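Chromosome replication initiation protein (Geobacillus kaustophilus, PDB 2VN2) probably acts in the primosome that initiates chromosome replication, the chain being the magnesium-binding N-terminal, winged-helix-type domain of DnaD. Local coordinates at residues K26-G31 and K78-I83; E32-L37 and R73-K78; Q42-E47 and A58-V63. All coordinates share one frame; numbering follows the deposited sequence.

Contact 1: K26-G31 and K78-I83; sequences KQLGLG and KGMIAI. With MG (magnesium ion), chain E.
Two bends, at chi2 (148°) and chi3 (135°), turn the Lys78 chain so that its ammonium reaches back to the loop between helices 19-22 and 32-45. There Lys78 NZ gives a hydrogen bond to Gly29 O at 2.9 Å, lying in the carbonyl plane with a C=O...N angle of 156°. The same NZ forms a salt bridge with Glu34, so a main-chain oxygen and a carboxylate share one cation. Beside it Met80, bent at chi2, sets its CE 3.6 Å from Leu28 O, while Met80 CG meets Leu30 CD2 tip to tip at 4.0 Å. Gly29 and Gly79 both take positive phi, which favours glycine. Lys26 to Gly29 is a type I beta turn, closed by Gly29 N on Lys26 O at 2.8 Å, and Gly79 leaves the helical conformation in a Schellman motif after helix 65-77, the chain running on into strand 82-83, which pairs with 97-98 in the wing of the winged-helix fold. An alanine at Lys78 would remove the ammonium and would probably loosen the Gly29 loop and take from Glu34 its salt-bridge partner. Leu102 of helix 100-116 lies against both Leu28 and Met80. Within the same turn Gln27 binds magnesium together with His24, His109 and Gln113.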
loop_
_atom_site.group_PDB
_atom_site.type_symbol
_atom_site.label_atom_id
_atom_site.label_comp_id
_atom_site.label_asym_id
_atom_site.label_seq_id
_atom_site.Cartn_x
_atom_site.Cartn_y
_atom_site.Cartn_z
ATOM N N LYS A 26 -0.670 18.343 -8.117
ATOM C CA LYS A 26 -0.285 19.754 -8.557
ATOM C C LYS A 26 -1.304 20.325 -9.518
ATOM O O LYS A 26 -1.825 21.414 -9.302
ATOM C CB LYS A 26 1.167 19.855 -9.144
ATOM C CG LYS A 26 1.415 21.013 -10.083
ATOM C CD LYS A 26 2.289 20.535 -11.255
ATOM C CE LYS A 26 3.001 21.774 -11.912
ATOM N NZ LYS A 26 4.223 21.374 -12.894
ATOM N N GLN A 27 -1.615 19.562 -10.537
ATOM C CA GLN A 27 -2.714 19.895 -11.403
ATOM C C GLN A 27 -4.037 20.106 -10.683
ATOM O O GLN A 27 -4.913 20.713 -11.277
ATOM C CB GLN A 27 -2.904 18.821 -12.495
ATOM C CG GLN A 27 -2.173 19.080 -13.835
ATOM C CD GLN A 27 -1.901 17.749 -14.777
ATOM O OE1 GLN A 27 -1.246 16.731 -14.386
ATOM N NE2 GLN A 27 -2.460 17.806 -16.020
ATOM N N LEU A 28 -4.253 19.556 -9.472
ATOM C CA LEU A 28 -5.497 19.842 -8.720
ATOM C C LEU A 28 -5.329 21.096 -7.893
ATOM O O LEU A 28 -6.231 21.457 -7.211
ATOM C CB LEU A 28 -5.894 18.707 -7.771
ATOM C CG LEU A 28 -6.403 17.331 -8.291
ATOM C CD1 LEU A 28 -6.535 16.247 -7.201
ATOM C CD2 LEU A 28 -7.721 17.471 -8.984
ATOM N N GLY A 29 -4.182 21.767 -7.900
ATOM C CA GLY A 29 -4.020 22.923 -7.027
ATOM C C GLY A 29 -3.563 22.592 -5.633
ATOM O O GLY A 29 -3.627 23.447 -4.740
ATOM N N LEU A 30 -3.062 21.373 -5.413
ATOM C CA LEU A 30 -2.383 21.041 -4.113
ATOM C C LEU A 30 -0.859 21.302 -4.115
ATOM O O LEU A 30 -0.192 21.256 -5.164
ATOM C CB LEU A 30 -2.704 19.617 -3.661
ATOM C CG LEU A 30 -4.180 19.323 -3.610
ATOM C CD1 LEU A 30 -4.545 17.910 -3.306
ATOM C CD2 LEU A 30 -4.757 20.240 -2.512
ATOM N N GLY A 31 -0.332 21.572 -2.932
ATOM C CA GLY A 31 1.095 21.653 -2.694
ATOM C C GLY A 31 1.560 20.314 -2.091
ATOM O O GLY A 31 0.725 19.461 -1.654
ATOM N N LYS A 78 -10.989 24.710 -0.826
ATOM C CA LYS A 78 -10.813 24.203 -2.220
ATOM C C LYS A 78 -11.753 23.027 -2.524
ATOM O O LYS A 78 -11.800 22.611 -3.620
ATOM C CB LYS A 78 -9.360 23.827 -2.524
ATOM C CG LYS A 78 -8.338 24.962 -2.412
ATOM C CD LYS A 78 -6.953 24.410 -1.948
ATOM C CE LYS A 78 -5.810 24.966 -2.756
ATOM N NZ LYS A 78 -4.499 24.583 -2.202
ATOM N N GLY A 79 -12.469 22.463 -1.563
ATOM C CA GLY A 79 -13.366 21.306 -1.826
ATOM C C GLY A 79 -12.594 20.030 -2.114
ATOM O O GLY A 79 -13.082 19.090 -2.797
ATOM N N MET A 80 -11.420 19.937 -1.516
ATOM C CA MET A 80 -10.650 18.640 -1.434
ATOM C C MET A 80 -11.021 17.718 -0.324
ATOM O O MET A 80 -10.872 16.531 -0.439
ATOM C CB MET A 80 -9.140 18.894 -1.433
ATOM C CG MET A 80 -8.666 19.647 -2.735
ATOM S SD MET A 80 -8.793 18.728 -4.231
ATOM C CE MET A 80 -8.900 20.235 -5.141
ATOM N N ILE A 81 -11.491 18.215 0.792
ATOM C CA ILE A 81 -11.933 17.333 1.902
ATOM C C ILE A 81 -13.295 18.003 2.396
ATOM O O ILE A 81 -13.497 19.176 2.085
ATOM C CB ILE A 81 -10.951 17.256 3.094
ATOM C CG1 ILE A 81 -10.749 18.623 3.776
ATOM C CG2 ILE A 81 -9.605 16.503 2.763
ATOM C CD1 ILE A 81 -10.066 18.571 5.141
ATOM N N ALA A 82 -14.170 17.262 3.114
ATOM C CA ALA A 82 -15.418 17.769 3.643
ATOM C C ALA A 82 -15.541 17.177 5.055
ATOM O O ALA A 82 -14.990 16.125 5.305
ATOM C CB ALA A 82 -16.593 17.315 2.773
ATOM N N ILE A 83 -16.314 17.791 5.944
ATOM C CA ILE A 83 -16.719 17.177 7.225
ATOM C C ILE A 83 -18.141 16.629 7.037
ATOM O O ILE A 83 -19.021 17.325 6.552
ATOM C CB ILE A 83 -16.591 18.202 8.410
ATOM C CG1 ILE A 83 -15.200 18.884 8.410
ATOM C CG2 ILE A 83 -16.898 17.570 9.765
ATOM C CD1 ILE A 83 -15.097 20.143 9.271
HETATM MG MG MG E . -3.261 15.525 -15.072
#

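Contact 2: E32-L37 and R73-K78; sequences EGELVL and RRLLQK
The helical segments 32-37 (of helix 32-45) and 73-77 (of helix 65-77) cross at -93°, their axes 11.7 Å apart at closest approach, with Glu34 facing Leu75 at the nearest CA pair. Glu34, its CG anti to the carbonyl carbon and the chain extended beyond, meets the ammonium of Lys78 tip to tip. The salt bridge runs from Lys78 NZ to the syn lone pair of Glu34 OE2 at 2.7 Å. The other oxygen, OE1, takes a hydrogen bond from the backbone N of Gly31 at the start of the helix, so both carboxylate oxygens are held; this buried acid is probably kept ionised by the lysine. The Leu75 side chain runs alongside it, pointing the other way, its CD2 4.1 Å from Glu34 CB and 3.8 Å from Glu34 OE2. The other branch, Leu75 CD1, meets Leu37 CD2 end to end at 3.7 Å. Over one face of the Arg74 guanidinium lies Lys78 NZ, 3.7 Å above its centre, where the two like charges probably repel. Leu37 also packs on Cys68, Met71 and Val72, continuing the apolar layer along helix 65-77. Steeply crossed helices sealed by leucines, with a buried glutamate paired to a lysine at one end, form part of the helical core of this winged-helix-type DnaD domain.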
loop_
_atom_site.group_PDB
_atom_site.type_symbol
_atom_site.label_atom_id
_atom_site.label_comp_id
_atom_site.label_asym_id
_atom_site.label_seq_id
_atom_site.Cartn_x
_atom_site.Cartn_y
_atom_site.Cartn_z
ATOM N N GLU A 32 2.879 20.141 -2.037
ATOM C CA GLU A 32 3.461 19.000 -1.337
ATOM C C GLU A 32 3.019 18.978 0.106
ATOM O O GLU A 32 2.793 17.874 0.687
ATOM C CB GLU A 32 5.023 19.052 -1.437
ATOM C CG GLU A 32 5.572 18.642 -2.792
ATOM C CD GLU A 32 5.262 19.659 -3.929
ATOM O OE1 GLU A 32 5.248 20.850 -3.609
ATOM O OE2 GLU A 32 5.129 19.306 -5.137
ATOM N N GLY A 33 2.991 20.160 0.774
ATOM C CA GLY A 33 2.559 20.120 2.188
ATOM C C GLY A 33 1.139 19.624 2.454
ATOM O O GLY A 33 0.876 18.945 3.471
ATOM N N GLU A 34 0.196 19.971 1.572
ATOM C CA GLU A 34 -1.183 19.502 1.590
ATOM C C GLU A 34 -1.196 18.055 1.303
ATOM O O GLU A 34 -1.981 17.344 1.918
ATOM C CB GLU A 34 -2.059 20.266 0.525
ATOM C CG GLU A 34 -2.233 21.775 0.912
ATOM C CD GLU A 34 -2.805 22.606 -0.223
ATOM O OE1 GLU A 34 -2.200 22.661 -1.330
ATOM O OE2 GLU A 34 -3.858 23.258 0.021
ATOM N N LEU A 35 -0.431 17.594 0.298
ATOM C CA LEU A 35 -0.405 16.151 0.030
ATOM C C LEU A 35 -0.005 15.373 1.330
ATOM O O LEU A 35 -0.798 14.545 1.849
ATOM C CB LEU A 35 0.460 15.805 -1.207
ATOM C CG LEU A 35 0.335 14.311 -1.469
ATOM C CD1 LEU A 35 -0.992 13.963 -2.185
ATOM C CD2 LEU A 35 1.443 13.937 -2.398
ATOM N N VAL A 36 1.173 15.689 1.906
ATOM C CA VAL A 36 1.602 15.030 3.102
ATOM C C VAL A 36 0.528 15.207 4.207
ATOM O O VAL A 36 0.305 14.309 5.001
ATOM C CB VAL A 36 2.996 15.514 3.528
ATOM C CG1 VAL A 36 3.488 14.709 4.899
ATOM C CG2 VAL A 36 3.998 15.322 2.402
ATOM N N LEU A 37 -0.148 16.378 4.280
ATOM C CA LEU A 37 -1.173 16.544 5.342
ATOM C C LEU A 37 -2.284 15.481 5.143
ATOM O O LEU A 37 -2.724 14.841 6.100
ATOM C CB LEU A 37 -1.754 18.001 5.424
ATOM C CG LEU A 37 -2.888 18.235 6.484
ATOM C CD1 LEU A 37 -3.101 19.663 6.691
ATOM C CD2 LEU A 37 -4.248 17.708 5.929
ATOM N N ARG A 73 -8.466 24.245 6.889
ATOM C CA ARG A 73 -9.356 25.301 6.360
ATOM C C ARG A 73 -9.266 25.519 4.819
ATOM O O ARG A 73 -10.296 25.507 4.146
ATOM C CB ARG A 73 -9.119 26.610 7.158
ATOM C CG ARG A 73 -10.198 27.668 7.006
ATOM C CD ARG A 73 -10.208 28.814 8.150
ATOM N NE ARG A 73 -10.056 28.361 9.575
ATOM C CZ ARG A 73 -9.318 29.020 10.489
ATOM N NH1 ARG A 73 -9.199 28.595 11.765
ATOM N NH2 ARG A 73 -8.675 30.129 10.112
ATOM N N ARG A 74 -8.060 25.718 4.278
ATOM C CA ARG A 74 -7.871 25.922 2.804
ATOM C C ARG A 74 -8.266 24.666 1.981
ATOM O O ARG A 74 -8.808 24.803 0.872
ATOM C CB ARG A 74 -6.422 26.455 2.462
ATOM C CG ARG A 74 -6.054 26.560 0.914
ATOM C CD ARG A 74 -5.501 28.041 0.376
ATOM N NE ARG A 74 -5.053 28.177 -1.080
ATOM C CZ ARG A 74 -3.784 28.172 -1.564
ATOM N NH1 ARG A 74 -2.742 28.025 -0.754
ATOM N NH2 ARG A 74 -3.566 28.263 -2.883
ATOM N N LEU A 75 -8.017 23.455 2.510
ATOM C CA LEU A 75 -8.495 22.220 1.829
ATOM C C LEU A 75 -10.069 22.122 1.817
ATOM O O LEU A 75 -10.621 21.608 0.820
ATOM C CB LEU A 75 -7.945 20.925 2.502
ATOM C CG LEU A 75 -6.432 20.681 2.279
ATOM C CD1 LEU A 75 -5.989 19.563 3.214
ATOM C CD2 LEU A 75 -6.153 20.307 0.821
ATOM N N LEU A 76 -10.724 22.498 2.941
ATOM C CA LEU A 76 -12.224 22.579 3.056
ATOM C C LEU A 76 -12.733 23.533 2.011
ATOM O O LEU A 76 -13.657 23.207 1.212
ATOM C CB LEU A 76 -12.737 23.044 4.472
ATOM C CG LEU A 76 -12.601 21.987 5.576
ATOM C CD1 LEU A 76 -12.642 22.495 6.990
ATOM C CD2 LEU A 76 -13.498 20.769 5.409
ATOM N N GLN A 77 -12.096 24.688 1.956
ATOM C CA GLN A 77 -12.472 25.624 0.873
ATOM C C GLN A 77 -12.160 25.276 -0.530
ATOM O O GLN A 77 -13.000 25.471 -1.384
ATOM C CB GLN A 77 -12.210 27.106 1.197
ATOM C CG GLN A 77 -10.966 27.729 0.803
ATOM C CD GLN A 77 -10.585 28.780 1.898
ATOM O OE1 GLN A 77 -11.372 29.025 2.863
ATOM N NE2 GLN A 77 -9.353 29.332 1.802
ATOM N N LYS A 78 -10.989 24.710 -0.826
ATOM C CA LYS A 78 -10.813 24.203 -2.220
ATOM C C LYS A 78 -11.753 23.027 -2.524
ATOM O O LYS A 78 -11.800 22.611 -3.620
ATOM C CB LYS A 78 -9.360 23.827 -2.524
ATOM C CG LYS A 78 -8.338 24.962 -2.412
ATOM C CD LYS A 78 -6.953 24.410 -1.948
ATOM C CE LYS A 78 -5.810 24.966 -2.756
ATOM N NZ LYS A 78 -4.499 24.583 -2.202
#

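Contact 3: Q42-E47 and A58-V63; sequences QSFFEE and AERMTV
The close packing here is between Arg60 and the end of helix 32-45. The arginine chain leaves its backbone with CG anti to the carbonyl carbon, then bends at chi3 (-97°) to bring the guanidinium over one face of the Phe44 ring. NH2 does the touching: it sits 3.4 Å above the ring plane, displaced toward the rim, and is nearest to Phe44 CE2. Arg60 CZ lies 4.7 Å from the Phe44 ring centroid, so this is an off-centre cation-pi contact, and the two planes are turned 44° against each other rather than stacked. Ser43, with OG anti to its backbone N, comes alongside the same group; its OG is 3.6 Å from both NH1 and NH2 of Arg60, a touch rather than a bond. The acidic side is looser. Glu47, which is exposed, brings OE1 only to 4.3 Å from Arg60 NH2 and well out of the guanidinium plane, so charge alone is at work. Glu59 likewise merely approaches the ring edge, OE2 standing 4.1 Å from Phe44 CZ. Away from the arginine, Gln42 NE2 gives a hydrogen bond to Glu46 OE2, meeting it from above the carboxylate plane. Phe44 also packs on Val49 and Pro52 of the loop and on Glu56 and Leu57 of helix 54-59, joining that helix to helix 32-45, while Ser43 rests on Ile15 of strand 14-18 and Leu22 of a second subunit covers Ser43 and Arg60.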
loop_
_atom_site.group_PDB
_atom_site.type_symbol
_atom_site.label_atom_id
_atom_site.label_comp_id
_atom_site.label_asym_id
_atom_site.label_seq_id
_atom_site.Cartn_x
_atom_site.Cartn_y
_atom_site.Cartn_z
ATOM N N GLN A 42 -5.003 10.402 6.386
ATOM C CA GLN A 42 -5.323 8.979 6.068
ATOM C C GLN A 42 -4.852 8.036 7.196
ATOM O O GLN A 42 -5.555 7.146 7.656
ATOM C CB GLN A 42 -4.711 8.535 4.753
ATOM C CG GLN A 42 -5.145 7.109 4.344
ATOM C CD GLN A 42 -4.306 6.574 3.170
ATOM O OE1 GLN A 42 -3.731 7.374 2.338
ATOM N NE2 GLN A 42 -4.157 5.202 3.105
ATOM N N SER A 43 -3.651 8.307 7.663
ATOM C CA SER A 43 -2.981 7.500 8.672
ATOM C C SER A 43 -3.717 7.476 10.030
ATOM O O SER A 43 -3.792 6.441 10.685
ATOM C CB SER A 43 -1.574 8.089 8.840
ATOM O OG SER A 43 -0.824 7.336 9.754
ATOM N N PHE A 44 -4.169 8.633 10.476
ATOM C CA PHE A 44 -5.177 8.790 11.563
ATOM C C PHE A 44 -6.501 8.026 11.321
ATOM O O PHE A 44 -6.986 7.355 12.239
ATOM C CB PHE A 44 -5.459 10.274 11.842
ATOM C CG PHE A 44 -4.454 10.937 12.748
ATOM C CD1 PHE A 44 -4.312 10.556 14.071
ATOM C CD2 PHE A 44 -3.661 11.948 12.290
ATOM C CE1 PHE A 44 -3.348 11.168 14.908
ATOM C CE2 PHE A 44 -2.703 12.592 13.111
ATOM C CZ PHE A 44 -2.544 12.213 14.383
ATOM N N PHE A 45 -7.106 8.130 10.123
ATOM C CA PHE A 45 -8.344 7.369 9.811
ATOM C C PHE A 45 -8.077 5.864 9.994
ATOM O O PHE A 45 -8.948 5.122 10.394
ATOM C CB PHE A 45 -8.807 7.501 8.331
ATOM C CG PHE A 45 -9.147 8.909 7.892
ATOM C CD1 PHE A 45 -9.394 9.944 8.855
ATOM C CD2 PHE A 45 -9.284 9.182 6.538
ATOM C CE1 PHE A 45 -9.698 11.159 8.465
ATOM C CE2 PHE A 45 -9.619 10.405 6.122
ATOM C CZ PHE A 45 -9.820 11.400 7.082
ATOM N N GLU A 46 -6.888 5.406 9.582
ATOM C CA GLU A 46 -6.548 3.971 9.647
ATOM C C GLU A 46 -6.185 3.494 11.024
ATOM O O GLU A 46 -6.152 2.327 11.225
ATOM C CB GLU A 46 -5.510 3.599 8.653
ATOM C CG GLU A 46 -6.027 3.706 7.309
ATOM C CD GLU A 46 -4.953 3.343 6.379
ATOM O OE1 GLU A 46 -3.997 2.717 6.901
ATOM O OE2 GLU A 46 -5.027 3.667 5.141
ATOM N N GLU A 47 -6.007 4.411 11.960
ATOM C CA GLU A 47 -5.901 4.149 13.388
ATOM C C GLU A 47 -7.226 4.348 14.121
ATOM O O GLU A 47 -7.225 4.323 15.350
ATOM C CB GLU A 47 -4.993 5.167 14.074
ATOM C CG GLU A 47 -3.521 5.009 14.018
ATOM C CD GLU A 47 -2.901 6.225 14.712
ATOM O OE1 GLU A 47 -1.752 6.656 14.382
ATOM O OE2 GLU A 47 -3.629 6.807 15.585
ATOM N N ALA A 58 -0.310 18.418 13.294
ATOM C CA ALA A 58 0.971 19.192 13.186
ATOM C C ALA A 58 2.159 18.517 13.836
ATOM O O ALA A 58 3.320 18.869 13.529
ATOM C CB ALA A 58 0.838 20.616 13.759
ATOM N N GLU A 59 1.870 17.547 14.715
ATOM C CA GLU A 59 2.849 16.956 15.638
ATOM C C GLU A 59 3.856 16.206 14.824
ATOM O O GLU A 59 5.010 16.215 15.194
ATOM C CB GLU A 59 2.185 16.063 16.751
ATOM C CG GLU A 59 2.247 14.488 16.608
ATOM C CD GLU A 59 1.108 13.663 17.458
ATOM O OE1 GLU A 59 0.747 14.152 18.582
ATOM O OE2 GLU A 59 0.588 12.566 17.007
ATOM N N ARG A 60 3.438 15.581 13.708
ATOM C CA ARG A 60 4.372 14.846 12.797
ATOM C C ARG A 60 4.791 15.661 11.565
ATOM O O ARG A 60 5.406 15.142 10.679
ATOM C CB ARG A 60 3.825 13.427 12.432
ATOM C CG ARG A 60 3.319 12.515 13.665
ATOM C CD ARG A 60 2.856 11.027 13.246
ATOM N NE ARG A 60 1.401 10.738 13.018
ATOM C CZ ARG A 60 0.730 10.342 11.875
ATOM N NH1 ARG A 60 1.270 10.171 10.613
ATOM N NH2 ARG A 60 -0.599 10.108 12.023
ATOM N N MET A 61 4.479 16.964 11.505
ATOM C CA MET A 61 4.803 17.782 10.308
ATOM C C MET A 61 5.797 18.885 10.720
ATOM O O MET A 61 5.945 19.163 11.916
ATOM C CB MET A 61 3.560 18.465 9.667
ATOM C CG MET A 61 2.402 17.711 9.503
ATOM S SD MET A 61 1.003 18.338 8.448
ATOM C CE MET A 61 0.279 17.530 9.652
ATOM N N THR A 62 6.407 19.555 9.753
ATOM C CA THR A 62 7.286 20.671 10.080
ATOM C C THR A 62 6.534 22.002 10.338
ATOM O O THR A 62 7.180 23.024 10.662
ATOM C CB THR A 62 8.258 20.962 8.958
ATOM O OG1 THR A 62 7.487 21.338 7.815
ATOM C CG2 THR A 62 9.209 19.737 8.671
ATOM N N VAL A 63 5.211 22.024 10.162
ATOM C CA VAL A 63 4.425 23.211 10.364
ATOM C C VAL A 63 3.760 23.328 11.804
ATOM O O VAL A 63 3.520 22.300 12.444
ATOM C CB VAL A 63 3.356 23.360 9.242
ATOM C CG1 VAL A 63 4.066 23.407 7.903
ATOM C CG2 VAL A 63 2.408 22.282 9.259
#

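Contacts 1 and 2 are neighbours, their centres 6 Å apart, and share Lys78, whose ammonium serves a loop carbonyl in one and a buried carboxylate in the other. Leu30 and Leu75 also touch, so apolar packing runs on between them. Contact 2 is the most buried of the three; contact 1 is partly buried, and its segment 26-31 also carries the magnesium ligand Gln27. Contact 3 lies about 17 Å from contact 1, centre to centre, across the middle of the chain, and replaces the tight ion pair by an arginine over an aromatic face. Contacts 2 and 3 both use helix 32-45, and Leu37 meets Met61 between them. All three touch the second subunit.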